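Local coordinates for protein B-agarase (PDB 5Z6P) that is a family 50 glycoside hydrolase from Agarivorans gilvus that probably cleaves the beta-glycosidic linkages of agarose, at residues G297-L305 and N755-F763; Q689-M700 and Y744-V754. One frame throughout, in Å; residues are numbered along the deposited sequence.

Contact 1: G297-L305 and N755-F763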
loop_
_atom_site.group_PDB
_atom_site.type_symbol
_atom_site.label_atom_id
_atom_site.label_comp_id
_atom_site.label_asym_id
_atom_site.label_seq_id
_atom_site.Cartn_x
_atom_site.Cartn_y
_atom_site.Cartn_z
ATOM N N GLY A 297 -24.527 17.150 -13.506
ATOM C CA GLY A 297 -24.622 16.348 -14.706
ATOM C C GLY A 297 -23.387 16.297 -15.595
ATOM O O GLY A 297 -23.393 15.626 -16.608
ATOM N N TYR A 298 -22.318 16.981 -15.216
ATOM C CA TYR A 298 -21.073 16.912 -15.986
ATOM C C TYR A 298 -20.332 15.611 -15.760
ATOM O O TYR A 298 -20.234 15.141 -14.641
ATOM C CB TYR A 298 -20.167 18.084 -15.634
ATOM C CG TYR A 298 -20.788 19.412 -15.953
ATOM C CD1 TYR A 298 -20.616 19.999 -17.205
ATOM C CD2 TYR A 298 -21.541 20.090 -15.006
ATOM C CE1 TYR A 298 -21.183 21.210 -17.502
ATOM C CE2 TYR A 298 -22.103 21.311 -15.292
ATOM C CZ TYR A 298 -21.926 21.865 -16.545
ATOM O OH TYR A 298 -22.495 23.081 -16.818
ATOM N N PRO A 299 -19.795 15.018 -16.824
ATOM C CA PRO A 299 -19.063 13.774 -16.582
ATOM C C PRO A 299 -17.877 13.993 -15.632
ATOM O O PRO A 299 -17.282 15.066 -15.608
ATOM C CB PRO A 299 -18.595 13.359 -17.974
ATOM C CG PRO A 299 -19.453 14.102 -18.917
ATOM C CD PRO A 299 -19.839 15.373 -18.248
ATOM N N TYR A 300 -17.569 12.984 -14.825
ATOM C CA TYR A 300 -16.578 13.150 -13.778
ATOM C C TYR A 300 -15.630 11.957 -13.700
ATOM O O TYR A 300 -16.020 10.805 -13.842
ATOM C CB TYR A 300 -17.287 13.399 -12.438
ATOM C CG TYR A 300 -16.387 13.650 -11.233
ATOM C CD1 TYR A 300 -15.949 14.930 -10.921
ATOM C CD2 TYR A 300 -16.010 12.604 -10.391
ATOM C CE1 TYR A 300 -15.140 15.167 -9.818
ATOM C CE2 TYR A 300 -15.204 12.833 -9.275
ATOM C CZ TYR A 300 -14.774 14.122 -8.996
ATOM O OH TYR A 300 -13.992 14.360 -7.904
ATOM N N PHE A 301 -14.361 12.269 -13.503
ATOM C CA PHE A 301 -13.335 11.284 -13.290
ATOM C C PHE A 301 -12.537 11.763 -12.061
ATOM O O PHE A 301 -12.145 12.926 -11.979
ATOM C CB PHE A 301 -12.467 11.134 -14.535
ATOM C CG PHE A 301 -11.494 9.979 -14.476
ATOM C CD1 PHE A 301 -11.869 8.710 -14.902
ATOM C CD2 PHE A 301 -10.189 10.173 -14.022
ATOM C CE1 PHE A 301 -10.979 7.652 -14.865
ATOM C CE2 PHE A 301 -9.287 9.125 -13.974
ATOM C CZ PHE A 301 -9.673 7.863 -14.401
ATOM N N ALA A 302 -12.333 10.878 -11.092
ATOM C CA ALA A 302 -11.793 11.293 -9.783
ATOM C C ALA A 302 -10.282 11.137 -9.671
ATOM O O ALA A 302 -9.777 10.029 -9.660
ATOM C CB ALA A 302 -12.472 10.510 -8.656
ATOM N N THR A 303 -9.562 12.251 -9.566
ATOM C CA THR A 303 -8.123 12.182 -9.310
ATOM C C THR A 303 -7.792 13.021 -8.082
ATOM O O THR A 303 -8.336 14.109 -7.899
ATOM C CB THR A 303 -7.272 12.665 -10.523
ATOM O OG1 THR A 303 -7.654 14.000 -10.886
ATOM C CG2 THR A 303 -7.470 11.732 -11.726
ATOM N N GLY A 304 -6.907 12.505 -7.238
ATOM C CA GLY A 304 -6.576 13.178 -5.992
ATOM C C GLY A 304 -5.680 12.354 -5.096
ATOM O O GLY A 304 -5.283 11.257 -5.466
ATOM N N LEU A 305 -5.387 12.885 -3.914
ATOM C CA LEU A 305 -4.429 12.281 -2.994
ATOM C C LEU A 305 -5.091 11.839 -1.689
ATOM O O LEU A 305 -6.055 12.437 -1.237
ATOM C CB LEU A 305 -3.304 13.267 -2.671
ATOM C CG LEU A 305 -2.716 14.068 -3.844
ATOM C CD1 LEU A 305 -1.657 15.053 -3.345
ATOM C CD2 LEU A 305 -2.135 13.144 -4.898
ATOM N N ASN A 755 -3.963 15.319 -15.509
ATOM C CA ASN A 755 -5.220 15.975 -15.209
ATOM C C ASN A 755 -5.738 16.868 -16.339
ATOM O O ASN A 755 -6.941 17.068 -16.461
ATOM C CB ASN A 755 -5.082 16.785 -13.921
ATOM C CG ASN A 755 -5.042 15.898 -12.670
ATOM O OD1 ASN A 755 -5.600 14.807 -12.653
ATOM N ND2 ASN A 755 -4.394 16.380 -11.623
ATOM N N GLN A 756 -4.830 17.389 -17.161
ATOM C CA GLN A 756 -5.228 18.240 -18.276
ATOM C C GLN A 756 -5.600 17.402 -19.494
ATOM O O GLN A 756 -6.371 17.843 -20.338
ATOM C CB GLN A 756 -4.120 19.237 -18.643
ATOM C CG GLN A 756 -2.995 18.644 -19.478
ATOM C CD GLN A 756 -2.064 19.692 -20.075
ATOM O OE1 GLN A 756 -2.452 20.843 -20.255
ATOM N NE2 GLN A 756 -0.830 19.288 -20.390
ATOM N N SER A 757 -5.073 16.188 -19.582
ATOM C CA SER A 757 -5.370 15.332 -20.721
ATOM C C SER A 757 -6.508 14.315 -20.499
ATOM O O SER A 757 -7.174 13.933 -21.446
ATOM C CB SER A 757 -4.100 14.600 -21.148
ATOM O OG SER A 757 -3.902 13.419 -20.401
ATOM N N MET A 758 -6.719 13.872 -19.260
ATOM C CA MET A 758 -7.613 12.738 -18.990
ATOM C C MET A 758 -9.042 12.893 -19.519
ATOM O O MET A 758 -9.593 11.957 -20.081
ATOM C CB MET A 758 -7.687 12.442 -17.478
ATOM C CG MET A 758 -8.235 13.585 -16.633
ATOM S SD MET A 758 -8.094 13.285 -14.859
ATOM C CE MET A 758 -8.980 14.692 -14.225
ATOM N N TYR A 759 -9.641 14.060 -19.326
ATOM C CA TYR A 759 -11.016 14.253 -19.724
ATOM C C TYR A 759 -11.200 14.165 -21.246
ATOM O O TYR A 759 -12.062 13.421 -21.706
ATOM C CB TYR A 759 -11.546 15.586 -19.180
ATOM C CG TYR A 759 -12.148 15.501 -17.792
ATOM C CD1 TYR A 759 -12.918 14.411 -17.414
ATOM C CD2 TYR A 759 -11.945 16.515 -16.864
ATOM C CE1 TYR A 759 -13.484 14.343 -16.129
ATOM C CE2 TYR A 759 -12.502 16.453 -15.597
ATOM C CZ TYR A 759 -13.271 15.369 -15.236
ATOM O OH TYR A 759 -13.805 15.310 -13.966
ATOM N N PRO A 760 -10.399 14.912 -22.031
ATOM C CA PRO A 760 -10.581 14.709 -23.470
ATOM C C PRO A 760 -10.204 13.305 -23.933
ATOM O O PRO A 760 -10.839 12.801 -24.850
ATOM C CB PRO A 760 -9.665 15.771 -24.107
ATOM C CG PRO A 760 -8.839 16.327 -23.012
ATOM C CD PRO A 760 -9.606 16.122 -21.751
ATOM N N LYS A 761 -9.223 12.666 -23.306
ATOM C CA LYS A 761 -8.884 11.299 -23.702
ATOM C C LYS A 761 -10.006 10.325 -23.358
ATOM O O LYS A 761 -10.367 9.468 -24.165
ATOM C CB LYS A 761 -7.598 10.829 -23.044
ATOM C CG LYS A 761 -7.104 9.523 -23.623
ATOM C CD LYS A 761 -6.250 8.738 -22.649
ATOM C CE LYS A 761 -5.199 9.607 -21.994
ATOM N NZ LYS A 761 -4.210 10.159 -22.946
ATOM N N ARG A 762 -10.555 10.452 -22.173
ATOM C CA ARG A 762 -11.571 9.566 -21.711
ATOM C C ARG A 762 -12.823 9.609 -22.519
ATOM O O ARG A 762 -13.290 8.606 -22.962
ATOM C CB ARG A 762 -11.953 9.880 -20.274
ATOM C CG ARG A 762 -12.983 8.946 -19.705
ATOM C CD ARG A 762 -12.334 7.799 -19.001
ATOM N NE ARG A 762 -13.280 6.809 -18.587
ATOM C CZ ARG A 762 -12.967 5.649 -18.059
ATOM N NH1 ARG A 762 -11.732 5.368 -17.847
ATOM N NH2 ARG A 762 -13.918 4.806 -17.746
ATOM N N PHE A 763 -13.326 10.818 -22.686
ATOM C CA PHE A 763 -14.570 11.074 -23.335
ATOM C C PHE A 763 -14.516 11.369 -24.810
ATOM O O PHE A 763 -15.132 12.292 -25.277
ATOM C CB PHE A 763 -15.318 12.122 -22.584
ATOM C CG PHE A 763 -15.657 11.709 -21.196
ATOM C CD1 PHE A 763 -16.616 10.762 -20.960
ATOM C CD2 PHE A 763 -14.993 12.241 -20.150
ATOM C CE1 PHE A 763 -16.914 10.383 -19.700
ATOM C CE2 PHE A 763 -15.275 11.860 -18.890
ATOM C CZ PHE A 763 -16.248 10.944 -18.657
#

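Contact 2: Q689-M700 and Y744-V754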
loop_
_atom_site.group_PDB
_atom_site.type_symbol
_atom_site.label_atom_id
_atom_site.label_comp_id
_atom_site.label_asym_id
_atom_site.label_seq_id
_atom_site.Cartn_x
_atom_site.Cartn_y
_atom_site.Cartn_z
ATOM N N GLN A 689 13.626 11.198 -8.589
ATOM C CA GLN A 689 12.415 12.011 -8.496
ATOM C C GLN A 689 11.768 12.198 -9.864
ATOM O O GLN A 689 10.550 12.188 -9.997
ATOM C CB GLN A 689 12.708 13.379 -7.871
ATOM C CG GLN A 689 13.095 13.331 -6.378
ATOM C CD GLN A 689 12.121 12.480 -5.576
ATOM O OE1 GLN A 689 10.907 12.716 -5.588
ATOM N NE2 GLN A 689 12.643 11.462 -4.919
ATOM N N GLN A 690 12.588 12.385 -10.885
ATOM C CA GLN A 690 12.051 12.589 -12.221
ATOM C C GLN A 690 11.268 11.357 -12.671
ATOM O O GLN A 690 10.196 11.480 -13.249
ATOM C CB GLN A 690 13.167 12.913 -13.218
ATOM C CG GLN A 690 12.666 13.265 -14.598
ATOM C CD GLN A 690 13.785 13.381 -15.623
ATOM O OE1 GLN A 690 14.925 13.040 -15.350
ATOM N NE2 GLN A 690 13.452 13.868 -16.813
ATOM N N GLU A 691 11.803 10.176 -12.393
ATOM C CA GLU A 691 11.145 8.957 -12.815
ATOM C C GLU A 691 9.865 8.673 -12.011
ATOM O O GLU A 691 8.968 7.994 -12.500
ATOM C CB GLU A 691 12.091 7.770 -12.732
ATOM C CG GLU A 691 11.480 6.531 -13.403
ATOM C CD GLU A 691 12.458 5.395 -13.621
ATOM O OE1 GLU A 691 12.999 4.836 -12.639
ATOM O OE2 GLU A 691 12.664 5.051 -14.793
ATOM N N ARG A 692 9.791 9.196 -10.790
ATOM C CA ARG A 692 8.586 9.076 -9.980
ATOM C C ARG A 692 7.387 9.664 -10.712
ATOM O O ARG A 692 6.321 9.051 -10.787
ATOM C CB ARG A 692 8.756 9.781 -8.639
ATOM C CG ARG A 692 9.615 9.051 -7.613
ATOM C CD ARG A 692 9.577 9.793 -6.265
ATOM N NE ARG A 692 8.241 9.734 -5.672
ATOM C CZ ARG A 692 7.701 10.672 -4.902
ATOM N NH1 ARG A 692 8.375 11.791 -4.617
ATOM N NH2 ARG A 692 6.470 10.497 -4.427
ATOM N N GLY A 693 7.579 10.877 -11.216
ATOM C CA GLY A 693 6.582 11.573 -11.990
ATOM C C GLY A 693 6.256 10.814 -13.274
ATOM O O GLY A 693 5.094 10.655 -13.600
ATOM N N GLN A 694 7.273 10.328 -13.978
ATOM C CA GLN A 694 7.038 9.517 -15.184
ATOM C C GLN A 694 6.190 8.283 -14.856
ATOM O O GLN A 694 5.245 7.941 -15.579
ATOM C CB GLN A 694 8.358 9.077 -15.831
ATOM C CG GLN A 694 9.133 10.183 -16.569
ATOM C CD GLN A 694 10.586 9.796 -16.869
ATOM O OE1 GLN A 694 11.166 8.941 -16.204
ATOM N NE2 GLN A 694 11.178 10.439 -17.864
ATOM N N MET A 695 6.519 7.613 -13.764
ATOM C CA MET A 695 5.786 6.405 -13.439
ATOM C C MET A 695 4.373 6.735 -12.977
ATOM O O MET A 695 3.457 5.962 -13.225
ATOM C CB MET A 695 6.546 5.584 -12.396
ATOM C CG MET A 695 7.856 5.036 -12.963
ATOM S SD MET A 695 8.824 4.052 -11.813
ATOM C CE MET A 695 7.859 2.530 -11.796
ATOM N N PHE A 696 4.195 7.880 -12.322
ATOM C CA PHE A 696 2.865 8.343 -11.941
ATOM C C PHE A 696 2.001 8.463 -13.202
ATOM O O PHE A 696 0.860 7.996 -13.243
ATOM C CB PHE A 696 2.930 9.685 -11.209
ATOM C CG PHE A 696 1.579 10.274 -10.882
ATOM C CD1 PHE A 696 0.890 11.039 -11.818
ATOM C CD2 PHE A 696 1.009 10.080 -9.629
ATOM C CE1 PHE A 696 -0.346 11.578 -11.528
ATOM C CE2 PHE A 696 -0.235 10.616 -9.321
ATOM C CZ PHE A 696 -0.922 11.364 -10.278
ATOM N N GLU A 697 2.566 9.083 -14.230
ATOM C CA GLU A 697 1.828 9.304 -15.459
ATOM C C GLU A 697 1.490 7.985 -16.129
ATOM O O GLU A 697 0.365 7.794 -16.564
ATOM C CB GLU A 697 2.618 10.202 -16.424
ATOM C CG GLU A 697 1.882 10.475 -17.700
ATOM C CD GLU A 697 2.427 11.672 -18.453
ATOM O OE1 GLU A 697 3.619 11.989 -18.289
ATOM O OE2 GLU A 697 1.643 12.293 -19.196
ATOM N N ARG A 698 2.458 7.078 -16.206
ATOM C CA ARG A 698 2.237 5.782 -16.826
ATOM C C ARG A 698 1.117 5.007 -16.117
ATOM O O ARG A 698 0.260 4.407 -16.764
ATOM C CB ARG A 698 3.519 4.957 -16.833
ATOM C CG ARG A 698 4.522 5.340 -17.925
ATOM C CD ARG A 698 5.702 4.359 -17.930
ATOM N NE ARG A 698 6.966 5.077 -17.897
ATOM C CZ ARG A 698 8.001 4.745 -17.145
ATOM N NH1 ARG A 698 7.953 3.682 -16.356
ATOM N NH2 ARG A 698 9.089 5.480 -17.188
ATOM N N TYR A 699 1.131 5.030 -14.791
ATOM C CA TYR A 699 0.059 4.417 -14.016
ATOM C C TYR A 699 -1.262 5.023 -14.422
ATOM O O TYR A 699 -2.175 4.307 -14.784
ATOM C CB TYR A 699 0.275 4.589 -12.506
ATOM C CG TYR A 699 -0.678 3.760 -11.625
ATOM C CD1 TYR A 699 -2.013 4.115 -11.455
ATOM C CD2 TYR A 699 -0.217 2.640 -10.944
ATOM C CE1 TYR A 699 -2.874 3.350 -10.618
ATOM C CE2 TYR A 699 -1.070 1.872 -10.127
ATOM C CZ TYR A 699 -2.379 2.228 -9.966
ATOM O OH TYR A 699 -3.177 1.453 -9.147
ATOM N N MET A 700 -1.363 6.340 -14.390
ATOM C CA MET A 700 -2.651 6.973 -14.612
ATOM C C MET A 700 -3.250 6.737 -15.995
ATOM O O MET A 700 -4.466 6.613 -16.112
ATOM C CB MET A 700 -2.558 8.457 -14.348
ATOM C CG MET A 700 -2.476 8.771 -12.873
ATOM S SD MET A 700 -3.874 8.086 -11.985
ATOM C CE MET A 700 -5.197 9.001 -12.770
ATOM N N TYR A 744 7.251 18.075 -4.633
ATOM C CA TYR A 744 8.200 17.499 -5.570
ATOM C C TYR A 744 7.784 17.889 -6.989
ATOM O O TYR A 744 6.667 17.602 -7.413
ATOM C CB TYR A 744 8.268 15.976 -5.433
ATOM C CG TYR A 744 8.948 15.457 -4.171
ATOM C CD1 TYR A 744 10.330 15.461 -4.056
ATOM C CD2 TYR A 744 8.208 14.944 -3.116
ATOM C CE1 TYR A 744 10.963 14.978 -2.927
ATOM C CE2 TYR A 744 8.831 14.449 -1.972
ATOM C CZ TYR A 744 10.212 14.476 -1.885
ATOM O OH TYR A 744 10.842 13.997 -0.776
ATOM N N GLN A 745 8.673 18.538 -7.728
ATOM C CA GLN A 745 8.256 19.138 -8.999
ATOM C C GLN A 745 7.823 18.132 -10.075
ATOM O O GLN A 745 6.841 18.378 -10.765
ATOM C CB GLN A 745 9.358 20.034 -9.561
ATOM C CG GLN A 745 8.847 20.993 -10.630
ATOM C CD GLN A 745 7.690 21.838 -10.147
ATOM O OE1 GLN A 745 7.770 22.490 -9.108
ATOM N NE2 GLN A 745 6.602 21.832 -10.897
ATOM N N PRO A 746 8.547 17.010 -10.238
ATOM C CA PRO A 746 8.050 16.090 -11.268
ATOM C C PRO A 746 6.703 15.430 -10.912
ATOM O O PRO A 746 5.997 15.044 -11.825
ATOM C CB PRO A 746 9.158 15.034 -11.370
ATOM C CG PRO A 746 10.376 15.688 -10.769
ATOM C CD PRO A 746 9.838 16.564 -9.685
ATOM N N MET A 747 6.359 15.315 -9.627
ATOM C CA MET A 747 5.051 14.776 -9.258
ATOM C C MET A 747 3.974 15.771 -9.663
ATOM O O MET A 747 3.000 15.406 -10.319
ATOM C CB MET A 747 4.962 14.460 -7.753
ATOM C CG MET A 747 5.942 13.402 -7.289
ATOM S SD MET A 747 5.870 11.854 -8.213
ATOM C CE MET A 747 4.300 11.193 -7.606
ATOM N N VAL A 748 4.166 17.026 -9.273
ATOM C CA VAL A 748 3.267 18.110 -9.654
ATOM C C VAL A 748 3.108 18.211 -11.175
ATOM O O VAL A 748 1.991 18.345 -11.690
ATOM C CB VAL A 748 3.769 19.467 -9.117
ATOM C CG1 VAL A 748 2.894 20.599 -9.618
ATOM C CG2 VAL A 748 3.811 19.458 -7.599
ATOM N N ASP A 749 4.220 18.133 -11.894
ATOM C CA ASP A 749 4.157 18.262 -13.344
ATOM C C ASP A 749 3.419 17.068 -13.965
ATOM O O ASP A 749 2.615 17.237 -14.865
ATOM C CB ASP A 749 5.549 18.377 -13.963
ATOM C CG ASP A 749 6.278 19.679 -13.601
ATOM O OD1 ASP A 749 5.707 20.620 -13.005
ATOM O OD2 ASP A 749 7.466 19.735 -13.928
ATOM N N ALA A 750 3.720 15.863 -13.499
ATOM C CA ALA A 750 3.015 14.678 -13.979
ATOM C C ALA A 750 1.517 14.767 -13.684
ATOM O O ALA A 750 0.698 14.507 -14.553
ATOM C CB ALA A 750 3.604 13.430 -13.367
ATOM N N ALA A 751 1.170 15.147 -12.460
ATOM C CA ALA A 751 -0.227 15.363 -12.102
ATOM C C ALA A 751 -0.905 16.308 -13.105
ATOM O O ALA A 751 -2.018 16.047 -13.554
ATOM C CB ALA A 751 -0.343 15.919 -10.696
ATOM N N LYS A 752 -0.229 17.396 -13.464
ATOM C CA LYS A 752 -0.802 18.353 -14.415
ATOM C C LYS A 752 -0.975 17.765 -15.832
ATOM O O LYS A 752 -1.998 17.982 -16.467
ATOM C CB LYS A 752 0.049 19.632 -14.473
ATOM C CG LYS A 752 -0.112 20.505 -13.240
ATOM C CD LYS A 752 0.605 21.820 -13.381
ATOM C CE LYS A 752 0.503 22.623 -12.103
ATOM N NZ LYS A 752 0.957 24.024 -12.295
ATOM N N ARG A 753 0.007 17.016 -16.316
ATOM C CA ARG A 753 -0.130 16.345 -17.605
ATOM C C ARG A 753 -1.311 15.367 -17.592
ATOM O O ARG A 753 -2.143 15.401 -18.481
ATOM C CB ARG A 753 1.165 15.620 -17.991
ATOM C CG ARG A 753 2.360 16.569 -18.235
ATOM C CD ARG A 753 3.495 15.861 -18.945
ATOM N NE ARG A 753 3.916 14.675 -18.214
ATOM C CZ ARG A 753 4.786 14.676 -17.210
ATOM N NH1 ARG A 753 5.364 15.809 -16.827
ATOM N NH2 ARG A 753 5.079 13.540 -16.600
ATOM N N VAL A 754 -1.394 14.515 -16.572
ATOM C CA VAL A 754 -2.529 13.612 -16.461
ATOM C C VAL A 754 -3.873 14.354 -16.409
ATOM O O VAL A 754 -4.787 14.069 -17.187
ATOM C CB VAL A 754 -2.423 12.721 -15.220
ATOM C CG1 VAL A 754 -3.755 11.966 -14.996
ATOM C CG2 VAL A 754 -1.215 11.761 -15.335
#

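Contact 1: G297-L305 and N755-F763
A strand packed beneath the chain's last helix, as on the outside of a beta/alpha barrel, brings Pro299, Phe301 and Thr303 against Phe763, Tyr759 and Asn755. Alternate strand residues point at the helix, and each successive one meets a helix residue four positions earlier, because strand and helix run in opposite directions. At the middle of the contact, the Phe301 N-H bonds to Tyr759 OH at 3.1 Å and nearly straight (166°), the nitrogen lying close to the plane of the tyrosine ring. The same hydroxyl also bonds to Gly267 O, so the tip of Tyr759 joins two pieces of backbone. With CG anti to the backbone N (chi1 -171°), the Phe301 ring is carried out over the helix, where it touches two different side chains. Met758 SD meets CD2 of the ring obliquely at 3.8 Å in a Met-aromatic contact, while CE1 lies over one face of the Arg762 guanidinium, 3.8 Å from NH1. That guanidinium is held by Asn706 O and Trp290 O, which leaves its face for the phenyl ring. Towards the end of the strand, Thr303 uses both branches: OG1 donates to Asn755 OD1 at 2.8 Å from above the carbonyl plane, and CG2 meets Met758 SD tip to tip at 3.6 Å. Asn755 ND2 is bonded to Trp428 O, tying both ends of this amide. At the other end, Pro299 CB sits over the face of the Phe763 ring, 3.9 Å from its centroid, a CH-pi contact just where the helix ends. Such a mostly apolar helix-strand layer, fastened by a few buried polar bonds, is consistent with the seam of the (beta/alpha)8 barrel expected of family 50, where the final helix covers the first strand.

Contact 2: Q689-M700 and Y744-V754
Helices 689-700 and 745-754 run nearly parallel, their axes crossing at -22° and approaching to 7.5 Å, and they come closest where Gly693 CA lies 4.5 Å from Met747 CA. Having no side chain, Gly693 lets the second helix settle on its backbone: its CA-H faces Pro746 O, and its carbonyl O meets Ala750 CB at 3.2 Å. Beyond it, Phe696 is a knob in a hole formed by Met747, Ala750, Ala751 and Val754, and Val754 CG2 packs on Met700 CB at 3.7 Å. Met747, folded at chi2 and chi3, lays its sulfur over one face of the Arg692 guanidinium. The edge of that group stands almost upright (85°) above the Tyr744 ring, a long and at most weak cation-pi pair. Arg692 NH1 also donates to a lone pair of Gln689 OE1 at 2.9 Å, while Phe671 O takes NE, and Gly735 O and Tyr714 OH meet NH2. Gln689 OE1 itself lies over the same tyrosine ring, while its NE2 is taken by Asp675 and Asn733. Near the surface, Arg753 approaches Glu697 side-on, NE and NH2 both bonding OE1 at 2.7 Å from one face of the carboxylate. The interface therefore combines close apolar packing with two polar ends: an arginine held at NE, NH1 and NH2 mostly by carbonyl oxygens, whose dipoles probably ease its buried charge, and a salt bridge centred on a single oxygen.

Overall arrangement
Following the chain, the carbohydrate-binding-like region comes first, then strand 299-305. Contact 1 closes a very long loop of some 450 residues by returning the C-terminal helix 745-762 to that strand. Contact 2 is nested inside this loop and closes a much shorter one of 43 residues, which includes strand 709-714, the neighbour of 299-305 in the sheet. Both contacts use helix 745-762: its first half lies along helix 689-704, its second half along the strand. The two meet where Met700 CE packs on Thr303 CG2, 3.7 Å apart. Together they join the early strand to the last two helices of the presumed barrel.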